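Local structure of Slr1438 protein (Synechocystis sp., 3K25) at residues Gly33-Trp38 with His141-Glu146; Ile45-Arg50 with Lys248-Leu253; Gly63-Phe68 with His164-Cys169; Tyr237-Leu242 with Glu254-Pro259. The protein is of unknown function but probably binds carbohydrate and may act as an isomerase of the aldose 1-epimerase type. All blocks are in the same frame, centred on the assembly; numbering follows the deposited sequence.

Contact 1 of 4, residues Gly33-Trp38 with His141-Glu146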
# COMPACT_ATOMS: atom_id res chain seq x y z
N GLY A 33 10.32 -1.71 -2.47
CA GLY A 33 9.62 -1.86 -3.74
C GLY A 33 8.52 -0.82 -3.81
O GLY A 33 7.41 -1.08 -4.28
N LEU A 34 8.86 0.37 -3.35
CA LEU A 34 7.95 1.50 -3.25
C LEU A 34 7.76 2.43 -4.44
O LEU A 34 8.72 2.92 -5.02
CB LEU A 34 8.37 2.35 -2.04
CG LEU A 34 7.65 3.67 -1.77
CD1 LEU A 34 6.21 3.38 -1.33
CD2 LEU A 34 8.38 4.48 -0.71
N VAL A 35 6.48 2.66 -4.77
CA VAL A 35 6.07 3.60 -5.81
C VAL A 35 6.05 4.89 -4.98
O VAL A 35 5.30 4.98 -4.00
CB VAL A 35 4.62 3.34 -6.31
CG1 VAL A 35 4.12 4.54 -7.10
CG2 VAL A 35 4.58 2.11 -7.17
N THR A 36 6.86 5.88 -5.32
CA THR A 36 6.87 7.10 -4.53
C THR A 36 5.99 8.19 -5.12
O THR A 36 5.17 8.76 -4.41
CB THR A 36 8.28 7.64 -4.41
OG1 THR A 36 8.80 7.87 -5.72
CG2 THR A 36 9.17 6.65 -3.70
N GLU A 37 6.17 8.46 -6.40
CA GLU A 37 5.39 9.51 -7.06
C GLU A 37 4.80 9.04 -8.37
O GLU A 37 5.35 8.17 -9.04
CB GLU A 37 6.27 10.74 -7.32
CG GLU A 37 7.08 11.19 -6.12
CD GLU A 37 7.69 12.57 -6.29
OE1 GLU A 37 8.11 12.92 -7.41
OE2 GLU A 37 7.77 13.30 -5.28
N TRP A 38 3.66 9.62 -8.74
CA TRP A 38 2.97 9.27 -9.98
C TRP A 38 2.27 10.50 -10.54
O TRP A 38 1.54 11.17 -9.82
CB TRP A 38 1.96 8.16 -9.69
CG TRP A 38 1.03 7.80 -10.83
CD1 TRP A 38 1.23 8.01 -12.16
CD2 TRP A 38 -0.22 7.10 -10.71
NE1 TRP A 38 0.18 7.48 -12.89
CE2 TRP A 38 -0.72 6.92 -12.02
CE3 TRP A 38 -0.97 6.61 -9.63
CZ2 TRP A 38 -1.93 6.27 -12.29
CZ3 TRP A 38 -2.18 5.95 -9.89
CH2 TRP A 38 -2.65 5.79 -11.21
N HIS A 141 -4.05 6.01 -17.92
CA HIS A 141 -4.27 6.74 -16.67
C HIS A 141 -4.41 5.83 -15.47
O HIS A 141 -5.11 6.16 -14.51
CB HIS A 141 -5.51 7.62 -16.81
CG HIS A 141 -5.33 8.78 -17.74
ND1 HIS A 141 -4.54 9.87 -17.42
CD2 HIS A 141 -5.82 9.02 -18.98
CE1 HIS A 141 -4.55 10.72 -18.43
NE2 HIS A 141 -5.32 10.24 -19.38
N SER A 142 -3.74 4.68 -15.49
CA SER A 142 -3.85 3.78 -14.36
C SER A 142 -2.57 3.05 -13.99
O SER A 142 -1.63 2.95 -14.78
CB SER A 142 -4.95 2.75 -14.63
OG SER A 142 -4.57 1.83 -15.64
N LEU A 143 -2.56 2.55 -12.76
CA LEU A 143 -1.44 1.78 -12.23
C LEU A 143 -1.98 0.48 -11.67
O LEU A 143 -2.86 0.48 -10.79
CB LEU A 143 -0.72 2.52 -11.11
CG LEU A 143 0.35 1.65 -10.45
CD1 LEU A 143 1.24 1.00 -11.49
CD2 LEU A 143 1.16 2.51 -9.52
N ARG A 144 -1.46 -0.63 -12.18
CA ARG A 144 -1.88 -1.95 -11.74
C ARG A 144 -0.68 -2.65 -11.14
O ARG A 144 0.42 -2.60 -11.69
CB ARG A 144 -2.39 -2.77 -12.94
CG ARG A 144 -2.98 -4.13 -12.58
CD ARG A 144 -3.25 -5.00 -13.81
NE ARG A 144 -4.09 -6.16 -13.50
CZ ARG A 144 -5.35 -6.08 -13.08
NH1 ARG A 144 -5.92 -4.88 -12.93
NH2 ARG A 144 -6.05 -7.18 -12.81
N ILE A 145 -0.88 -3.28 -9.99
CA ILE A 145 0.20 -4.01 -9.35
C ILE A 145 -0.31 -5.42 -9.18
O ILE A 145 -1.42 -5.64 -8.70
CB ILE A 145 0.57 -3.43 -7.97
CG1 ILE A 145 0.68 -1.91 -8.06
CG2 ILE A 145 1.91 -4.00 -7.53
CD1 ILE A 145 1.17 -1.25 -6.79
N GLU A 146 0.49 -6.37 -9.62
CA GLU A 146 0.10 -7.76 -9.54
C GLU A 146 1.04 -8.46 -8.59
O GLU A 146 2.26 -8.26 -8.64
CB GLU A 146 0.13 -8.40 -10.93
CG GLU A 146 -0.70 -7.61 -11.94
CD GLU A 146 -0.82 -8.31 -13.29
OE1 GLU A 146 0.22 -8.73 -13.85
OE2 GLU A 146 -1.96 -8.41 -13.79
O HOH W 1 -1.07 6.17 -15.43
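Strands 34-38 and 142-146 run nearly antiparallel, at 164°, but their axes come no closer than 10.6 Å, so they face each other from two different sheets and meet through side chains instead of sharing a backbone ladder. The antiparallel sheet containing strand 34-40 is laid here on the sheet containing strand 142-151, as in a beta sandwich.

Trp38 does most of the bridging. Its CG is anti to the backbone N (chi1 172°), which sends the indole across the gap with its six-membered ring leading. Leu143 lies over one face of that ring, offset toward the rim: its CB sits 4.0 Å from the ring centroid, 19° off the normal, a CH-pi contact. The outer ring atom CH2 of Trp38 comes within 3.6 Å of Leu143 N, while His141 O lies at the ring edge, 3.9 Å from CZ2 of Trp38. Leu143 also has CG anti to its backbone N, and it meets Val35 tip to tip, with Leu143 CD2 4.2 Å from Val35 CG2. Leu25 of strand 23-28 touches both of these side chains, and Phe284 and Leu138 pack on the indole.

One polar link spans the interface. A water accepts from Trp38 NE1 at 3.1 Å and donates to Ser142 O at 3.3 Å, both weak bonds. Arg144 and Glu146 pair with each other on the outward side of their strand. Cohesion is therefore mostly apolar, with the water giving the buried indole N-H a weak partner in an otherwise apolar contact.

Contact 2 of 4, residues Ile45-Arg50 with Lys248-Leu253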
# COMPACT_ATOMS: atom_id res chain seq x y z
N ILE A 45 -0.81 12.66 -8.80
CA ILE A 45 -1.91 11.84 -8.35
C ILE A 45 -1.60 11.24 -6.98
O ILE A 45 -2.51 10.92 -6.22
CB ILE A 45 -2.25 10.78 -9.42
CG1 ILE A 45 -2.97 9.59 -8.81
CG2 ILE A 45 -1.01 10.34 -10.14
CD1 ILE A 45 -3.57 8.70 -9.88
N LEU A 46 -0.31 11.11 -6.64
CA LEU A 46 0.11 10.60 -5.33
C LEU A 46 0.75 11.70 -4.51
O LEU A 46 1.31 12.65 -5.06
CB LEU A 46 1.14 9.48 -5.48
CG LEU A 46 0.63 8.10 -5.89
CD1 LEU A 46 1.81 7.14 -6.10
CD2 LEU A 46 -0.30 7.58 -4.81
N TYR A 47 0.67 11.58 -3.18
CA TYR A 47 1.28 12.55 -2.28
C TYR A 47 2.60 11.95 -1.83
O TYR A 47 2.69 10.74 -1.66
CB TYR A 47 0.40 12.78 -1.05
CG TYR A 47 1.14 13.36 0.15
CD1 TYR A 47 1.92 12.55 0.99
CD2 TYR A 47 1.03 14.72 0.46
CE1 TYR A 47 2.56 13.08 2.11
CE2 TYR A 47 1.67 15.25 1.58
CZ TYR A 47 2.43 14.43 2.40
OH TYR A 47 3.03 14.98 3.52
N PHE A 48 3.62 12.79 -1.63
CA PHE A 48 4.91 12.25 -1.21
C PHE A 48 5.76 13.26 -0.46
O PHE A 48 6.10 14.31 -0.98
CB PHE A 48 5.69 11.75 -2.43
CG PHE A 48 6.83 10.83 -2.09
CD1 PHE A 48 6.58 9.61 -1.46
CD2 PHE A 48 8.14 11.18 -2.39
CE1 PHE A 48 7.63 8.74 -1.13
CE2 PHE A 48 9.19 10.32 -2.07
CZ PHE A 48 8.93 9.10 -1.44
N ASP A 49 6.12 12.91 0.77
CA ASP A 49 6.94 13.78 1.60
C ASP A 49 8.42 13.55 1.29
O ASP A 49 9.07 12.69 1.90
CB ASP A 49 6.66 13.50 3.07
CG ASP A 49 7.32 14.50 3.99
OD1 ASP A 49 8.42 14.98 3.63
OD2 ASP A 49 6.75 14.80 5.06
N ARG A 50 8.95 14.33 0.35
CA ARG A 50 10.35 14.22 -0.09
C ARG A 50 11.39 14.46 1.00
O ARG A 50 12.34 13.69 1.13
CB ARG A 50 10.60 15.19 -1.25
CG ARG A 50 9.82 14.85 -2.51
CD ARG A 50 10.11 15.84 -3.62
NE ARG A 50 9.36 15.52 -4.82
CZ ARG A 50 9.28 16.31 -5.89
NH1 ARG A 50 9.90 17.48 -5.89
NH2 ARG A 50 8.56 15.92 -6.94
N LYS A 248 -1.73 17.74 6.35
CA LYS A 248 -1.11 16.98 5.26
C LYS A 248 -2.14 16.70 4.16
O LYS A 248 -3.22 16.18 4.42
CB LYS A 248 -0.52 15.68 5.83
CG LYS A 248 0.35 15.94 7.07
CD LYS A 248 1.31 14.78 7.40
CE LYS A 248 2.51 14.73 6.44
NZ LYS A 248 3.51 13.66 6.77
N ASP A 249 -1.78 17.06 2.93
CA ASP A 249 -2.68 16.90 1.79
C ASP A 249 -2.73 15.54 1.09
O ASP A 249 -2.32 15.41 -0.07
CB ASP A 249 -2.39 18.00 0.75
CG ASP A 249 -2.67 19.40 1.29
OD1 ASP A 249 -3.81 19.65 1.74
OD2 ASP A 249 -1.75 20.25 1.25
N TYR A 250 -3.27 14.55 1.79
CA TYR A 250 -3.40 13.21 1.22
C TYR A 250 -4.59 12.45 1.82
O TYR A 250 -4.99 12.68 2.96
CB TYR A 250 -2.12 12.39 1.45
CG TYR A 250 -1.80 12.05 2.90
CD1 TYR A 250 -0.80 12.73 3.59
CD2 TYR A 250 -2.46 11.00 3.55
CE1 TYR A 250 -0.46 12.37 4.90
CE2 TYR A 250 -2.13 10.64 4.86
CZ TYR A 250 -1.13 11.33 5.53
OH TYR A 250 -0.76 10.95 6.80
N LEU A 251 -5.14 11.55 1.02
CA LEU A 251 -6.26 10.73 1.47
C LEU A 251 -5.94 9.29 1.09
O LEU A 251 -5.81 8.96 -0.08
CB LEU A 251 -7.56 11.17 0.80
CG LEU A 251 -8.82 10.37 1.14
CD1 LEU A 251 -9.09 10.45 2.63
CD2 LEU A 251 -10.00 10.91 0.36
N CYS A 252 -5.80 8.43 2.10
CA CYS A 252 -5.49 7.03 1.85
C CYS A 252 -6.76 6.18 1.76
O CYS A 252 -7.59 6.17 2.67
CB CYS A 252 -4.58 6.48 2.97
SG CYS A 252 -2.97 7.34 3.22
N LEU A 253 -6.92 5.49 0.65
CA LEU A 253 -8.05 4.60 0.43
C LEU A 253 -7.29 3.30 0.21
O LEU A 253 -6.91 2.98 -0.92
CB LEU A 253 -8.82 5.01 -0.83
CG LEU A 253 -10.21 4.39 -0.97
CD1 LEU A 253 -10.99 4.65 0.29
CD2 LEU A 253 -10.93 4.98 -2.18
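Aromatic packing carries most of this contact. Tyr47 has CG anti to its backbone N, and its ring offers a face to Tyr250. The edge of Tyr250 points into that face, with CD1 over the ring centre, 3.7 Å from Tyr47 CE1. The result is an edge-to-face pair, oblique rather than strictly perpendicular, with centroids 4.9 Å apart and planes at 52°. Tyr250 holds its CG between the backbone N and the carbonyl carbon, the crowded position (chi1 67°), and its ring also meets those of Tyr166 and Trp243.

Apolar contact closes the base of the pair, where Tyr47 CB and Tyr250 CB are 3.6 Å apart. Close by, Tyr47 CD2 lies 3.5 Å from Asp249 O.

In the fold, 45-50 is an irregular segment that follows strand 43-44, while 250-253 opens strand 250-256 of the large antiparallel sheet. The segment leading into that strand bends in an inverse gamma turn centred on Asp249, marked by a weak bond from Tyr250 N to Lys248 O at 3.1 Å. Lys248 O also accepts from Lys172 NZ.

Charge enters at the partly exposed side, away from buried Tyr250. The Lys248 chain bends at its third torsion (chi3 75°) and crosses Tyr47 at about a right angle, so that NZ is 3.5 Å from Tyr47 OH. The same ammonium forms a long salt bridge with Asp49, NZ to OD2 3.8 Å. The better-held end of that carboxylate is OD1, which takes a hydrogen bond from the backbone N of Arg52.

Contact 3 of 4, residues Gly63-Phe68 with His164-Cys169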
# COMPACT_ATOMS: atom_id res chain seq x y z
N GLY A 63 3.37 8.06 -1.36
CA GLY A 63 3.61 6.93 -2.23
C GLY A 63 2.67 5.77 -1.93
O GLY A 63 1.55 5.97 -1.43
N ILE A 64 3.12 4.56 -2.21
CA ILE A 64 2.31 3.38 -1.99
C ILE A 64 3.03 2.29 -1.19
O ILE A 64 3.54 1.31 -1.75
CB ILE A 64 1.83 2.81 -3.33
CG1 ILE A 64 1.24 3.94 -4.18
CG2 ILE A 64 0.75 1.76 -3.09
CD1 ILE A 64 0.87 3.53 -5.57
N PRO A 65 3.11 2.47 0.13
CA PRO A 65 3.78 1.47 0.97
C PRO A 65 3.07 0.10 0.94
O PRO A 65 1.84 0.00 0.79
CB PRO A 65 3.77 2.11 2.35
CG PRO A 65 3.88 3.60 2.02
CD PRO A 65 2.88 3.71 0.89
N ILE A 66 3.87 -0.95 1.08
CA ILE A 66 3.39 -2.33 1.06
C ILE A 66 3.35 -2.87 2.48
O ILE A 66 4.32 -2.74 3.23
CB ILE A 66 4.33 -3.19 0.20
CG1 ILE A 66 4.34 -2.64 -1.22
CG2 ILE A 66 3.91 -4.66 0.25
CD1 ILE A 66 5.39 -3.27 -2.10
N LEU A 67 2.23 -3.49 2.84
CA LEU A 67 2.05 -4.07 4.18
C LEU A 67 2.09 -5.60 4.14
O LEU A 67 1.16 -6.24 3.61
CB LEU A 67 0.72 -3.58 4.79
CG LEU A 67 0.32 -2.13 4.48
CD1 LEU A 67 -1.03 -1.84 5.12
CD2 LEU A 67 1.37 -1.14 4.98
N PHE A 68 3.15 -6.19 4.70
CA PHE A 68 3.32 -7.65 4.71
C PHE A 68 4.37 -8.07 5.75
O PHE A 68 5.41 -7.43 5.87
CB PHE A 68 3.76 -8.12 3.32
CG PHE A 68 4.12 -9.57 3.24
CD1 PHE A 68 3.16 -10.53 2.93
CD2 PHE A 68 5.44 -9.99 3.45
CE1 PHE A 68 3.51 -11.88 2.83
CE2 PHE A 68 5.78 -11.32 3.35
CZ PHE A 68 4.82 -12.27 3.04
N HIS A 164 -0.90 0.76 0.84
CA HIS A 164 -1.21 1.97 1.58
C HIS A 164 -1.04 3.24 0.72
O HIS A 164 -0.33 4.17 1.11
CB HIS A 164 -0.27 1.98 2.79
CG HIS A 164 -0.56 3.04 3.80
ND1 HIS A 164 -0.47 2.80 5.16
CD2 HIS A 164 -0.85 4.35 3.67
CE1 HIS A 164 -0.70 3.92 5.81
NE2 HIS A 164 -0.93 4.88 4.93
N PRO A 165 -1.73 3.31 -0.43
CA PRO A 165 -1.59 4.50 -1.28
C PRO A 165 -1.99 5.83 -0.63
O PRO A 165 -3.02 5.94 0.03
CB PRO A 165 -2.48 4.17 -2.48
CG PRO A 165 -3.60 3.40 -1.84
CD PRO A 165 -2.84 2.45 -0.89
N TYR A 166 -1.15 6.84 -0.85
CA TYR A 166 -1.39 8.19 -0.36
C TYR A 166 -1.81 9.04 -1.56
O TYR A 166 -0.96 9.55 -2.29
CB TYR A 166 -0.10 8.80 0.20
CG TYR A 166 0.36 8.21 1.51
CD1 TYR A 166 0.18 8.91 2.70
CD2 TYR A 166 1.03 6.99 1.55
CE1 TYR A 166 0.66 8.43 3.90
CE2 TYR A 166 1.51 6.49 2.75
CZ TYR A 166 1.33 7.21 3.92
OH TYR A 166 1.85 6.74 5.11
N PHE A 167 -3.11 9.19 -1.78
CA PHE A 167 -3.59 9.98 -2.90
C PHE A 167 -3.58 11.47 -2.59
O PHE A 167 -3.96 11.88 -1.48
CB PHE A 167 -4.98 9.53 -3.29
CG PHE A 167 -5.03 8.10 -3.72
CD1 PHE A 167 -4.37 7.69 -4.87
CD2 PHE A 167 -5.74 7.16 -2.97
CE1 PHE A 167 -4.41 6.37 -5.27
CE2 PHE A 167 -5.79 5.83 -3.36
CZ PHE A 167 -5.12 5.43 -4.52
N PHE A 168 -3.12 12.27 -3.56
CA PHE A 168 -3.03 13.72 -3.38
C PHE A 168 -4.42 14.25 -3.14
O PHE A 168 -5.37 13.87 -3.82
CB PHE A 168 -2.43 14.39 -4.62
CG PHE A 168 -2.15 15.87 -4.44
CD1 PHE A 168 -1.30 16.32 -3.44
CD2 PHE A 168 -2.75 16.81 -5.28
CE1 PHE A 168 -1.04 17.69 -3.27
CE2 PHE A 168 -2.50 18.18 -5.12
CZ PHE A 168 -1.64 18.61 -4.11
N CYS A 169 -4.55 15.14 -2.17
CA CYS A 169 -5.84 15.69 -1.84
C CYS A 169 -5.71 16.93 -0.97
O CYS A 169 -5.44 16.82 0.23
CB CYS A 169 -6.65 14.62 -1.11
SG CYS A 169 -8.38 15.03 -0.89
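Gly63 O is approached by three groups of the other segment. Tyr166 N donates to it at 2.9 Å, nearly along the C=O axis, and this is its one conventional hydrogen bond here. Pro165 CA adds a C-H contact at 3.5 Å, and the Tyr166 ring brings its edge up in plane, CD2 to Gly63 O 3.2 Å. Two residues on, Pro65 O receives His164 N at 2.8 Å, this time in the carbonyl plane, with an N-H...O angle of 152°.

Between the rungs Ile64 CG2 crosses obliquely to Pro165 CB, 4.1 Å away. Pro65 meets the rim of the Tyr166 ring at about a right angle, CD to CE2 3.6 Å. Past the second rung, Leu67 CD2 lies at the imidazole edge, near its plane, 4.1 Å from His164 CB. Further out, the His164 ring meets the indole of Trp243, and its side chain touches Cys252 and Glu254.

The two rungs bring the irregular lead-in 63-65 alongside His164-Tyr166, and strand 66-67 carries the antiparallel pairing with strand 157-168 on, through Leu67 and Gly162, within a large antiparallel sheet, consistent with the galactose mutarotase-like beta-sandwich fold.

Contact 4 of 4, residues Tyr237-Leu242 with Glu254-Pro259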
# COMPACT_ATOMS: atom_id res chain seq x y z
N TYR A 237 -8.45 -9.14 -1.16
CA TYR A 237 -8.70 -7.98 -0.33
C TYR A 237 -10.13 -7.84 0.13
O TYR A 237 -11.04 -7.62 -0.68
CB TYR A 237 -8.24 -6.73 -1.07
CG TYR A 237 -6.82 -6.87 -1.52
CD1 TYR A 237 -6.52 -7.39 -2.79
CD2 TYR A 237 -5.75 -6.56 -0.66
CE1 TYR A 237 -5.18 -7.62 -3.18
CE2 TYR A 237 -4.43 -6.79 -1.04
CZ TYR A 237 -4.15 -7.32 -2.29
OH TYR A 237 -2.84 -7.57 -2.65
N GLN A 238 -10.33 -7.94 1.44
CA GLN A 238 -11.66 -7.88 2.03
C GLN A 238 -11.90 -6.67 2.93
O GLN A 238 -13.02 -6.45 3.38
CB GLN A 238 -11.91 -9.16 2.81
CG GLN A 238 -11.58 -10.39 1.98
CD GLN A 238 -11.35 -11.62 2.82
OE1 GLN A 238 -12.29 -12.21 3.35
NE2 GLN A 238 -10.08 -12.01 2.96
N THR A 239 -10.84 -5.90 3.17
CA THR A 239 -10.94 -4.72 4.03
C THR A 239 -10.47 -3.43 3.36
O THR A 239 -9.51 -3.41 2.59
CB THR A 239 -10.14 -4.91 5.33
OG1 THR A 239 -10.90 -5.73 6.24
CG2 THR A 239 -9.85 -3.57 5.99
N LEU A 240 -11.16 -2.33 3.69
CA LEU A 240 -10.83 -1.04 3.14
C LEU A 240 -10.52 -0.07 4.27
O LEU A 240 -11.33 0.12 5.19
CB LEU A 240 -12.01 -0.52 2.32
CG LEU A 240 -11.73 0.01 0.92
CD1 LEU A 240 -10.45 -0.57 0.31
CD2 LEU A 240 -12.95 -0.35 0.07
N VAL A 241 -9.33 0.53 4.22
CA VAL A 241 -8.90 1.47 5.24
C VAL A 241 -8.81 2.90 4.70
O VAL A 241 -8.41 3.12 3.56
CB VAL A 241 -7.51 1.05 5.82
CG1 VAL A 241 -6.96 2.15 6.72
CG2 VAL A 241 -7.65 -0.26 6.61
N LEU A 242 -9.19 3.87 5.53
CA LEU A 242 -9.12 5.27 5.12
C LEU A 242 -8.33 6.08 6.15
O LEU A 242 -8.72 6.16 7.31
CB LEU A 242 -10.53 5.83 4.96
CG LEU A 242 -10.53 7.21 4.31
CD1 LEU A 242 -11.73 7.33 3.38
CD2 LEU A 242 -10.53 8.28 5.39
N GLU A 254 -7.07 2.56 1.28
CA GLU A 254 -6.26 1.35 1.23
C GLU A 254 -6.89 -0.04 1.28
O GLU A 254 -7.68 -0.36 2.17
CB GLU A 254 -5.20 1.44 2.35
CG GLU A 254 -5.04 2.82 2.95
CD GLU A 254 -4.32 2.79 4.29
OE1 GLU A 254 -4.24 3.85 4.96
OE2 GLU A 254 -3.83 1.71 4.67
N PRO A 255 -6.52 -0.90 0.32
CA PRO A 255 -7.03 -2.27 0.24
C PRO A 255 -6.15 -3.20 1.10
O PRO A 255 -4.95 -3.28 0.89
CB PRO A 255 -6.94 -2.58 -1.25
CG PRO A 255 -5.72 -1.84 -1.66
CD PRO A 255 -5.87 -0.51 -0.95
N TRP A 256 -6.77 -3.88 2.06
CA TRP A 256 -6.08 -4.81 2.97
C TRP A 256 -6.70 -6.19 2.83
O TRP A 256 -7.92 -6.32 2.72
CB TRP A 256 -6.26 -4.39 4.43
CG TRP A 256 -5.50 -3.18 4.85
CD1 TRP A 256 -4.90 -2.25 4.04
CD2 TRP A 256 -5.28 -2.74 6.19
NE1 TRP A 256 -4.33 -1.26 4.80
CE2 TRP A 256 -4.55 -1.54 6.12
CE3 TRP A 256 -5.63 -3.25 7.45
CZ2 TRP A 256 -4.16 -0.83 7.26
CZ3 TRP A 256 -5.25 -2.55 8.58
CH2 TRP A 256 -4.53 -1.36 8.48
N SER A 257 -5.88 -7.23 2.85
CA SER A 257 -6.44 -8.58 2.71
C SER A 257 -7.18 -8.91 4.00
O SER A 257 -8.13 -9.71 4.02
CB SER A 257 -5.33 -9.61 2.43
OG SER A 257 -4.40 -9.70 3.49
N GLY A 258 -6.75 -8.27 5.08
CA GLY A 258 -7.36 -8.48 6.38
C GLY A 258 -7.12 -7.29 7.29
O GLY A 258 -6.25 -6.46 7.01
N PRO A 259 -7.88 -7.18 8.39
CA PRO A 259 -7.75 -6.07 9.35
C PRO A 259 -6.59 -6.23 10.33
O PRO A 259 -5.82 -7.18 10.26
CB PRO A 259 -9.10 -6.08 10.05
CG PRO A 259 -9.41 -7.54 10.11
CD PRO A 259 -9.05 -8.02 8.72
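The Trp256 indole carries Val241 on one face: CG2 sits over the centre of the six-membered ring, 3.4 Å from its centroid and 11° off the normal, a CH-pi contact. The indole N-H is occupied as well, since NE1 donates to Glu254 OE2 at 3.0 Å, tilted 22° from the ring plane and using the anti lone pair of the oxygen. Val241 CG1 packs against the same carboxylate, 3.6 Å from Glu254 CD. The Tyr237 ring presents its edge to the carbonyl carbon (C) of Trp256, while its hydroxyl reaches Gln147.

Beneath these groups runs a beta hairpin ladder. Val241 and Glu254 form a hydrogen-bonded pair, Val241 N to Glu254 O 2.8 Å and Glu254 N to Val241 O 2.7 Å, and Thr239 pairs with Trp256 in the same manner. Thr239, Val241, Glu254 and Trp256 thus share one face of the sheet, with Leu240 and Pro255 on the other. At the open end Gln238 and Thr239 both face Trp256 in a classic beta bulge: Trp256 O takes a weak bond from Gln238 N at 3.2 Å and a better one from Thr239 N at 3.0 Å.

The grip on OE2 ties the rotation of the indole to that of the carboxylate. If Glu254 is ionised, the N-H would steady its charge; burial would tend to raise its pKa, though a protonated His164 nearby would oppose that.

In the fold
Contacts 1, 3 and 4 are buried, with contact 3 nearest the centre of the chain, while contact 2 lies toward the surface and alone has a salt bridge between its segments. Strand 250-256 serves both contact 2 and contact 4, and its neighbour 157-168 enters contact 3, so these three work on one sheet. Contact 1 instead packs two other sheets together, joined to contact 3 by a probable bond from Ile64 N to Val35 O. Tyr47 of contact 2 probably bonds to both segments of contact 3. Backbone bonds dominate contacts 3 and 4, side-chain packing contacts 1 and 2. His164 and Glu254 bring contacts 3 and 4 together.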